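Delta-aminolevulinic acid dehydratase (Toxoplasma gondii ME49, PDB 3OBK) catalyses the condensation of two molecules of 5-aminolevulinic acid to the pyrrole porphobilinogen, an early step of tetrapyrrole biosynthesis. Local coordinates at residues D134-Y140 against Q164-A169; I156-V162 against M186-A192. All coordinates share one frame. Residues are numbered along the deposited sequence.

Both contacts use helix 158-175 and meet along it: interaction 1 takes its middle turns, interaction 2 its N-terminal turn, with centres about 11 Å apart. Leu165 bridges them, its CD1 lying 4.2 Å from Met186 CG and 4.2 Å from Arg189 CB. Both are largely buried, but interaction 1 packs the helix on the end of barrel strand 130-135, next to the product, and no other chain touches it. Interaction 2 joins the helix start to the segment leading into helix 189-199, and a second subunit covers part of it. In each, one side-chain amide holds a peptide edge: Gln168 grips Ala136, whereas Asn158 grips Asp187.

Interaction 1 (D134-Y140 against Q164-A169); sequences DVALDPY and QLCKQA. With PBG (3-[5-(aminomethyl)-4-(carboxymethyl)-1H-pyrrol-3-yl]propanoic acid), chain L.
Strand 130-135 ends in the segment 134-140, where Asp134 and Val135 are extended, Ala136 (phi/psi 160/147) breaks the strand and Leu137 to Pro139 turn with helical backbone angles, closed by Tyr140 N to Leu137 O at 2.9 Å. Helix residues 164-169 lie alongside, with the CA atoms of Val135 and Leu165 6.3 Å apart. Val135 (chi1 t) is the apolar centre: its CG1 sits 3.6 Å from Leu165 CD2 and its CG2 4.2 Å from Ala169 CB. Leu137 (m, t) adds CD2 at 4.0 Å from the same Leu165 CD2, and its CD1 lies 4.0 Å from Gln164 CB. Gln168, extended with chi1 and chi2 both t, carries its amide to the backbone where the strand ends. Its OE1 accepts from Ala136 N at 2.9 Å (158°), while its NE2 gives Ala136 O a weak bond of 3.4 Å. NE2 also donates to a water at 3.2 Å, and that water is hydrogen-bonded to Tyr140 OH at 2.6 Å. Gln164 turns its amide away, NE2 reaching Met104 O. On the product side, Asp134 OD1 is hydrogen-bonded to Ser183 OG and weakly accepts from porphobilinogen NA at 3.4 Å; Asp138 OD1 takes a weak bond from the product's N1 at 3.1 Å. Lys213 and Asp146 are among the other residues hydrogen-bonded to the product. The helix thus covers the outer flank of the strand while the acidic residues face the ligand, the layout of a TIM barrel, whose active site lies at the C-terminal ends of its strands.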
ATOM      1  N   ASP A 134      36.178  12.087   1.011  1.00 16.58           N
ATOM      2  CA  ASP A 134      35.118  13.060   1.098  1.00 16.65           C
ATOM      3  C   ASP A 134      35.231  14.059  -0.070  1.00 17.08           C
ATOM      4  O   ASP A 134      36.331  14.290  -0.590  1.00 16.82           O
ATOM      5  CB  ASP A 134      35.219  13.773   2.440  1.00 17.10           C
ATOM      6  CG  ASP A 134      34.044  14.666   2.718  1.00 20.25           C
ATOM      7  OD1 ASP A 134      33.096  14.224   3.434  1.00 23.17           O
ATOM      8  OD2 ASP A 134      34.073  15.821   2.218  1.00 25.81           O
ATOM      9  N   VAL A 135      34.085  14.605  -0.498  1.00 16.79           N
ATOM     10  CA  VAL A 135      34.044  15.720  -1.448  1.00 16.83           C
ATOM     11  C   VAL A 135      33.257  16.852  -0.803  1.00 16.79           C
ATOM     12  O   VAL A 135      32.124  16.677  -0.370  1.00 17.13           O
ATOM     13  CB  VAL A 135      33.452  15.320  -2.807  1.00 16.84           C
ATOM     14  CG1 VAL A 135      33.236  16.553  -3.714  1.00 15.23           C
ATOM     15  CG2 VAL A 135      34.352  14.272  -3.481  1.00 16.65           C
ATOM     16  N   ALA A 136      33.890  18.009  -0.720  1.00 16.77           N
ATOM     17  CA  ALA A 136      33.400  19.138   0.063  1.00 16.92           C
ATOM     18  C   ALA A 136      34.577  20.049   0.302  1.00 17.09           C
ATOM     19  O   ALA A 136      35.730  19.598   0.402  1.00 17.60           O
ATOM     20  CB  ALA A 136      32.783  18.708   1.389  1.00 16.15           C
ATOM     21  N   LEU A 137      34.298  21.336   0.360  1.00 17.20           N
ATOM     22  CA  LEU A 137      35.377  22.309   0.395  1.00 17.75           C
ATOM     23  C   LEU A 137      35.749  22.673   1.802  1.00 17.79           C
ATOM     24  O   LEU A 137      36.678  23.402   1.996  1.00 17.80           O
ATOM     25  CB  LEU A 137      34.981  23.569  -0.354  1.00 17.59           C
ATOM     26  CG  LEU A 137      34.560  23.346  -1.798  1.00 17.39           C
ATOM     27  CD1 LEU A 137      34.282  24.686  -2.463  1.00 17.44           C
ATOM     28  CD2 LEU A 137      35.604  22.586  -2.580  1.00 16.43           C
ATOM     29  N   ASP A 138      35.033  22.195   2.805  1.00 18.66           N
ATOM     30  CA  ASP A 138      35.260  22.794   4.116  1.00 19.97           C
ATOM     31  C   ASP A 138      36.628  22.530   4.686  1.00 20.21           C
ATOM     32  O   ASP A 138      37.135  23.366   5.398  1.00 21.21           O
ATOM     33  CB  ASP A 138      34.152  22.550   5.162  1.00 20.21           C
ATOM     34  CG  ASP A 138      33.593  21.153   5.166  1.00 21.77           C
ATOM     35  OD1 ASP A 138      33.355  20.552   4.095  1.00 23.13           O
ATOM     36  OD2 ASP A 138      33.286  20.708   6.292  1.00 25.92           O
ATOM     37  N   PRO A 139      37.245  21.387   4.370  1.00 20.29           N
ATOM     38  CA  PRO A 139      38.580  21.213   4.929  1.00 20.26           C
ATOM     39  C   PRO A 139      39.584  22.162   4.313  1.00 20.77           C
ATOM     40  O   PRO A 139      40.683  22.311   4.825  1.00 21.26           O
ATOM     41  CB  PRO A 139      38.940  19.753   4.580  1.00 20.29           C
ATOM     42  CG  PRO A 139      37.635  19.054   4.250  1.00 19.86           C
ATOM     43  CD  PRO A 139      36.701  20.144   3.780  1.00 20.30           C
ATOM     44  N   TYR A 140      39.223  22.764   3.194  1.00 20.86           N
ATOM     45  CA  TYR A 140      40.121  23.648   2.462  1.00 21.37           C
ATOM     46  C   TYR A 140      39.658  25.081   2.472  1.00 21.04           C
ATOM     47  O   TYR A 140      40.305  25.929   1.892  1.00 20.94           O
ATOM     48  CB  TYR A 140      40.191  23.190   1.015  1.00 21.29           C
ATOM     49  CG  TYR A 140      40.562  21.738   0.885  1.00 22.67           C
ATOM     50  CD1 TYR A 140      41.894  21.348   0.803  1.00 22.96           C
ATOM     51  CD2 TYR A 140      39.580  20.749   0.848  1.00 22.77           C
ATOM     52  CE1 TYR A 140      42.226  20.036   0.663  1.00 23.07           C
ATOM     53  CE2 TYR A 140      39.916  19.437   0.731  1.00 22.60           C
ATOM     54  CZ  TYR A 140      41.234  19.090   0.639  1.00 23.47           C
ATOM     55  OH  TYR A 140      41.561  17.774   0.521  1.00 26.17           O
ATOM     56  N   GLN A 164      33.652  23.387  -8.486  1.00 19.59           N
ATOM     57  CA  GLN A 164      34.795  23.037  -7.636  1.00 19.01           C
ATOM     58  C   GLN A 164      34.753  21.581  -7.193  1.00 18.60           C
ATOM     59  O   GLN A 164      35.775  20.885  -7.215  1.00 18.30           O
ATOM     60  CB  GLN A 164      34.865  23.916  -6.381  1.00 18.74           C
ATOM     61  CG  GLN A 164      35.058  25.426  -6.582  1.00 19.05           C
ATOM     62  CD  GLN A 164      36.258  25.781  -7.438  1.00 18.78           C
ATOM     63  OE1 GLN A 164      36.212  25.640  -8.641  1.00 18.00           O
ATOM     64  NE2 GLN A 164      37.327  26.255  -6.817  1.00 19.93           N
ATOM     65  N   LEU A 165      33.578  21.111  -6.780  1.00 18.34           N
ATOM     66  CA  LEU A 165      33.457  19.723  -6.313  1.00 17.61           C
ATOM     67  C   LEU A 165      33.698  18.719  -7.440  1.00 18.24           C
ATOM     68  O   LEU A 165      34.221  17.610  -7.193  1.00 18.27           O
ATOM     69  CB  LEU A 165      32.083  19.469  -5.720  1.00 16.95           C
ATOM     70  CG  LEU A 165      31.671  20.313  -4.533  1.00 16.46           C
ATOM     71  CD1 LEU A 165      30.217  20.021  -4.183  1.00 13.59           C
ATOM     72  CD2 LEU A 165      32.596  20.062  -3.381  1.00 15.02           C
ATOM     73  N   CYS A 166      33.322  19.095  -8.667  1.00 18.57           N
ATOM     74  CA  CYS A 166      33.627  18.270  -9.826  1.00 19.36           C
ATOM     75  C   CYS A 166      35.132  18.148 -10.018  1.00 19.41           C
ATOM     76  O   CYS A 166      35.638  17.055 -10.310  1.00 19.64           O
ATOM     77  CB  CYS A 166      32.959  18.792 -11.090  1.00 19.54           C
ATOM     78  SG  CYS A 166      31.141  18.559 -11.077  1.00 21.66           S
ATOM     79  N   LYS A 167      35.857  19.236  -9.807  1.00 19.08           N
ATOM     80  CA  LYS A 167      37.301  19.172  -9.959  1.00 19.92           C
ATOM     81  C   LYS A 167      37.877  18.309  -8.868  1.00 18.87           C
ATOM     82  O   LYS A 167      38.715  17.480  -9.137  1.00 19.05           O
ATOM     83  CB  LYS A 167      37.948  20.556  -9.906  1.00 20.77           C
ATOM     84  CG  LYS A 167      37.684  21.440 -11.115  1.00 23.61           C
ATOM     85  CD  LYS A 167      38.170  22.824 -10.767  1.00 28.57           C
ATOM     86  CE  LYS A 167      38.100  23.805 -11.895  1.00 32.53           C
ATOM     87  NZ  LYS A 167      39.016  24.957 -11.558  1.00 36.71           N
ATOM     88  N   GLN A 168      37.414  18.517  -7.642  1.00 17.85           N
ATOM     89  CA  GLN A 168      37.834  17.725  -6.505  1.00 17.43           C
ATOM     90  C   GLN A 168      37.588  16.257  -6.709  1.00 16.98           C
ATOM     91  O   GLN A 168      38.493  15.448  -6.459  1.00 16.84           O
ATOM     92  CB  GLN A 168      37.139  18.142  -5.212  1.00 17.22           C
ATOM     93  CG  GLN A 168      37.699  17.422  -3.975  1.00 17.22           C
ATOM     94  CD  GLN A 168      37.001  17.804  -2.705  1.00 17.03           C
ATOM     95  OE1 GLN A 168      35.901  18.346  -2.735  1.00 17.29           O
ATOM     96  NE2 GLN A 168      37.637  17.537  -1.577  1.00 15.03           N
ATOM     97  N   ALA A 169      36.382  15.902  -7.135  1.00 16.29           N
ATOM     98  CA  ALA A 169      36.073  14.473  -7.355  1.00 16.26           C
ATOM     99  C   ALA A 169      36.973  13.838  -8.424  1.00 16.36           C
ATOM    100  O   ALA A 169      37.346  12.683  -8.283  1.00 15.89           O
ATOM    101  CB  ALA A 169      34.555  14.227  -7.689  1.00 15.18           C
TER
HETATM  102  CHA PBG L 360      32.419  18.009   5.794  1.00 19.71           C
HETATM  103  C1A PBG L 360      32.212  16.897   6.770  1.00 19.58           C
HETATM  104  C2A PBG L 360      31.757  17.020   8.079  1.00 19.49           C
HETATM  105  C3A PBG L 360      31.721  15.736   8.591  1.00 16.46           C
HETATM  106  C4A PBG L 360      32.064  14.874   7.565  1.00 18.81           C
HETATM  107  NA  PBG L 360      32.384  15.599   6.484  1.00 19.44           N
HETATM  108  C5A PBG L 360      31.523  18.277   8.883  1.00 21.31           C
HETATM  109  C6A PBG L 360      30.388  19.117   8.488  1.00 19.95           C
HETATM  110  O1A PBG L 360      29.931  18.944   7.327  1.00 22.89           O
HETATM  111  O2A PBG L 360      29.974  20.014   9.257  1.00 16.92           O
HETATM  112  C7A PBG L 360      31.375  15.379   9.984  1.00 14.72           C
HETATM  113  C8A PBG L 360      31.681  13.994  10.418  1.00 12.13           C
HETATM  114  C9A PBG L 360      31.636  13.694  11.858  1.00  9.48           C
HETATM  115  O3A PBG L 360      32.271  12.720  12.252  1.00 14.05           O
HETATM  116  O4A PBG L 360      31.247  14.501  12.716  1.00  9.26           O
HETATM  117  N1  PBG L 360      31.588  18.053   4.635  1.00 18.89           N
HETATM  118  O   HOH W   1      40.710  16.780  -1.675  1.00 19.47           O

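Interaction 2 (I156-V162 against M186-A192); sequences IVNDLTV and MDGRVSA
Helix 158-175 starts directly after Val157, its N-cap residue, and helix 189-199 after Gly188, whose phi/psi of 78/5 turns the extended Met186 and Asp187 into the helix. The closest CA pairs are Asn158 with Met186 (5.7 Å) and Val162 with Arg189 (5.6 Å). Asn158 (chi1 t, chi2 82°) sets its amide along the peptide edge of Asp187: OD1 accepts from Asp187 N at 2.8 Å and ND2 donates to Asp187 O at 3.0 Å, with Asp159 OD1 a further acceptor for ND2 at 3.1 Å. Met186, m at chi1 and chi2, folds over the first helical turn, with CG 3.5 Å from Thr161 CG2 and CE 3.7 Å from Ile156 CG2. Thr161 (m) sends OG1 back to Val157 O, 2.7 Å away. Val162 (t) wedges between the helices, CG1 3.4 Å from Ala192 CB and CG2 4.0 Å from Arg189 CB. The p rotamer of Arg189 directs its guanidinium elsewhere, to a salt bridge with Asp184. In a second subunit, Arg22 forms a salt bridge with Asp159. The chemistry implies a junction apolar deeper between the helices and polar at the Asn158 and Asp187 end, where hydrogen bonds within the chain run on into bonds from Asn158 OD1 and Asp187 OD2 to Arg24 of the second subunit.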
ATOM      1  N   ILE A 156      26.516  30.798   0.423  1.00 21.89           N
ATOM      2  CA  ILE A 156      27.239  29.674  -0.126  1.00 21.19           C
ATOM      3  C   ILE A 156      26.655  29.373  -1.498  1.00 20.71           C
ATOM      4  O   ILE A 156      25.616  28.753  -1.602  1.00 21.01           O
ATOM      5  CB  ILE A 156      27.103  28.423   0.774  1.00 20.96           C
ATOM      6  CG1 ILE A 156      27.851  28.636   2.116  1.00 20.49           C
ATOM      7  CG2 ILE A 156      27.647  27.202   0.042  1.00 20.21           C
ATOM      8  CD1 ILE A 156      27.141  29.514   3.158  1.00 19.07           C
ATOM      9  N   VAL A 157      27.336  29.797  -2.549  1.00 20.56           N
ATOM     10  CA  VAL A 157      26.772  29.778  -3.896  1.00 20.08           C
ATOM     11  C   VAL A 157      26.848  28.400  -4.491  1.00 18.79           C
ATOM     12  O   VAL A 157      27.911  27.790  -4.529  1.00 18.61           O
ATOM     13  CB  VAL A 157      27.441  30.823  -4.852  1.00 20.95           C
ATOM     14  CG1 VAL A 157      27.327  32.220  -4.257  1.00 21.09           C
ATOM     15  CG2 VAL A 157      28.875  30.483  -5.153  1.00 20.51           C
ATOM     16  N   ASN A 158      25.700  27.927  -4.963  1.00 17.81           N
ATOM     17  CA  ASN A 158      25.526  26.533  -5.290  1.00 16.64           C
ATOM     18  C   ASN A 158      26.335  26.037  -6.470  1.00 16.25           C
ATOM     19  O   ASN A 158      27.127  25.108  -6.338  1.00 15.58           O
ATOM     20  CB  ASN A 158      24.072  26.221  -5.565  1.00 16.33           C
ATOM     21  CG  ASN A 158      23.791  24.747  -5.461  1.00 16.10           C
ATOM     22  OD1 ASN A 158      23.595  24.238  -4.352  1.00 15.92           O
ATOM     23  ND2 ASN A 158      23.808  24.037  -6.600  1.00 12.75           N
ATOM     24  N   ASP A 159      26.104  26.643  -7.618  1.00 16.08           N
ATOM     25  CA  ASP A 159      26.565  26.091  -8.869  1.00 16.69           C
ATOM     26  C   ASP A 159      28.070  26.227  -9.058  1.00 16.63           C
ATOM     27  O   ASP A 159      28.725  25.360  -9.630  1.00 16.11           O
ATOM     28  CB  ASP A 159      25.840  26.793 -10.015  1.00 17.58           C
ATOM     29  CG  ASP A 159      24.333  26.567  -9.978  1.00 17.84           C
ATOM     30  OD1 ASP A 159      23.834  25.765  -9.149  1.00 14.68           O
ATOM     31  OD2 ASP A 159      23.659  27.208 -10.804  1.00 19.16           O
ATOM     32  N   LEU A 160      28.618  27.322  -8.568  1.00 16.98           N
ATOM     33  CA  LEU A 160      30.034  27.555  -8.660  1.00 17.67           C
ATOM     34  C   LEU A 160      30.705  26.548  -7.726  1.00 16.95           C
ATOM     35  O   LEU A 160      31.775  26.002  -8.036  1.00 16.25           O
ATOM     36  CB  LEU A 160      30.354  29.012  -8.308  1.00 17.93           C
ATOM     37  CG  LEU A 160      31.839  29.387  -8.343  1.00 19.50           C
ATOM     38  CD1 LEU A 160      32.441  29.099  -9.744  1.00 19.31           C
ATOM     39  CD2 LEU A 160      32.063  30.848  -7.881  1.00 18.05           C
ATOM     40  N   THR A 161      30.039  26.261  -6.609  1.00 16.50           N
ATOM     41  CA  THR A 161      30.544  25.246  -5.684  1.00 16.01           C
ATOM     42  C   THR A 161      30.545  23.881  -6.337  1.00 16.28           C
ATOM     43  O   THR A 161      31.519  23.163  -6.218  1.00 16.13           O
ATOM     44  CB  THR A 161      29.772  25.223  -4.359  1.00 15.56           C
ATOM     45  OG1 THR A 161      30.029  26.438  -3.657  1.00 12.87           O
ATOM     46  CG2 THR A 161      30.206  24.022  -3.493  1.00 15.03           C
ATOM     47  N   VAL A 162      29.497  23.543  -7.085  1.00 16.84           N
ATOM     48  CA  VAL A 162      29.469  22.254  -7.776  1.00 17.56           C
ATOM     49  C   VAL A 162      30.664  22.117  -8.739  1.00 18.72           C
ATOM     50  O   VAL A 162      31.320  21.073  -8.797  1.00 18.26           O
ATOM     51  CB  VAL A 162      28.110  22.008  -8.496  1.00 18.07           C
ATOM     52  CG1 VAL A 162      28.151  20.736  -9.369  1.00 16.55           C
ATOM     53  CG2 VAL A 162      26.997  21.897  -7.455  1.00 16.83           C
ATOM     54  N   MET A 186      25.123  20.607  -1.677  1.00 14.46           N
ATOM     55  CA  MET A 186      24.759  21.496  -2.771  1.00 14.87           C
ATOM     56  C   MET A 186      23.706  20.787  -3.561  1.00 14.81           C
ATOM     57  O   MET A 186      23.667  19.570  -3.584  1.00 15.10           O
ATOM     58  CB  MET A 186      25.944  21.799  -3.672  1.00 15.15           C
ATOM     59  CG  MET A 186      27.067  22.559  -2.968  1.00 16.16           C
ATOM     60  SD  MET A 186      26.537  24.134  -2.258  1.00 15.85           S
ATOM     61  CE  MET A 186      26.223  23.800  -0.509  1.00 11.60           C
ATOM     62  N   ASP A 187      22.834  21.542  -4.200  1.00 15.05           N
ATOM     63  CA  ASP A 187      21.834  20.960  -5.040  1.00 15.31           C
ATOM     64  C   ASP A 187      22.453  20.462  -6.320  1.00 15.48           C
ATOM     65  O   ASP A 187      23.244  21.149  -6.938  1.00 15.72           O
ATOM     66  CB  ASP A 187      20.760  21.987  -5.345  1.00 15.75           C
ATOM     67  CG  ASP A 187      19.839  22.191  -4.188  1.00 16.62           C
ATOM     68  OD1 ASP A 187      19.681  21.235  -3.407  1.00 16.80           O
ATOM     69  OD2 ASP A 187      19.299  23.308  -4.033  1.00 18.03           O
ATOM     70  N   GLY A 188      22.099  19.248  -6.708  1.00 15.77           N
ATOM     71  CA  GLY A 188      22.485  18.746  -8.024  1.00 16.35           C
ATOM     72  C   GLY A 188      23.907  18.265  -8.170  1.00 15.86           C
ATOM     73  O   GLY A 188      24.300  17.888  -9.252  1.00 16.26           O
ATOM     74  N   ARG A 189      24.682  18.224  -7.094  1.00 15.74           N
ATOM     75  CA  ARG A 189      26.087  17.826  -7.250  1.00 15.85           C
ATOM     76  C   ARG A 189      26.267  16.377  -7.698  1.00 15.18           C
ATOM     77  O   ARG A 189      27.227  16.087  -8.413  1.00 15.40           O
ATOM     78  CB  ARG A 189      26.930  18.153  -5.987  1.00 15.85           C
ATOM     79  CG  ARG A 189      27.036  17.105  -4.898  1.00 16.95           C
ATOM     80  CD  ARG A 189      25.779  16.975  -4.049  1.00 18.01           C
ATOM     81  NE  ARG A 189      26.132  16.660  -2.665  1.00 17.97           N
ATOM     82  CZ  ARG A 189      25.294  16.183  -1.750  1.00 18.58           C
ATOM     83  NH1 ARG A 189      24.036  15.933  -2.052  1.00 19.22           N
ATOM     84  NH2 ARG A 189      25.734  15.922  -0.520  1.00 18.93           N
ATOM     85  N   VAL A 190      25.360  15.469  -7.307  1.00 14.37           N
ATOM     86  CA  VAL A 190      25.577  14.057  -7.631  1.00 13.88           C
ATOM     87  C   VAL A 190      25.653  13.887  -9.134  1.00 13.74           C
ATOM     88  O   VAL A 190      26.592  13.322  -9.660  1.00 14.03           O
ATOM     89  CB  VAL A 190      24.521  13.085  -7.044  1.00 13.78           C
ATOM     90  CG1 VAL A 190      24.784  11.688  -7.574  1.00 12.43           C
ATOM     91  CG2 VAL A 190      24.552  13.083  -5.472  1.00 13.17           C
ATOM     92  N   SER A 191      24.669  14.392  -9.831  1.00 13.76           N
ATOM     93  CA  SER A 191      24.623  14.196 -11.272  1.00 14.19           C
ATOM     94  C   SER A 191      25.788  14.867 -11.960  1.00 14.00           C
ATOM     95  O   SER A 191      26.298  14.333 -12.945  1.00 14.41           O
ATOM     96  CB  SER A 191      23.335  14.763 -11.852  1.00 14.32           C
ATOM     97  OG  SER A 191      23.223  14.454 -13.232  1.00 16.31           O
ATOM     98  N   ALA A 192      26.184  16.041 -11.456  1.00 13.18           N
ATOM     99  CA  ALA A 192      27.222  16.829 -12.089  1.00 13.34           C
ATOM    100  C   ALA A 192      28.537  16.097 -11.922  1.00 13.51           C
ATOM    101  O   ALA A 192      29.342  15.992 -12.881  1.00 13.97           O
ATOM    102  CB  ALA A 192      27.292  18.235 -11.491  1.00 12.33           C
TER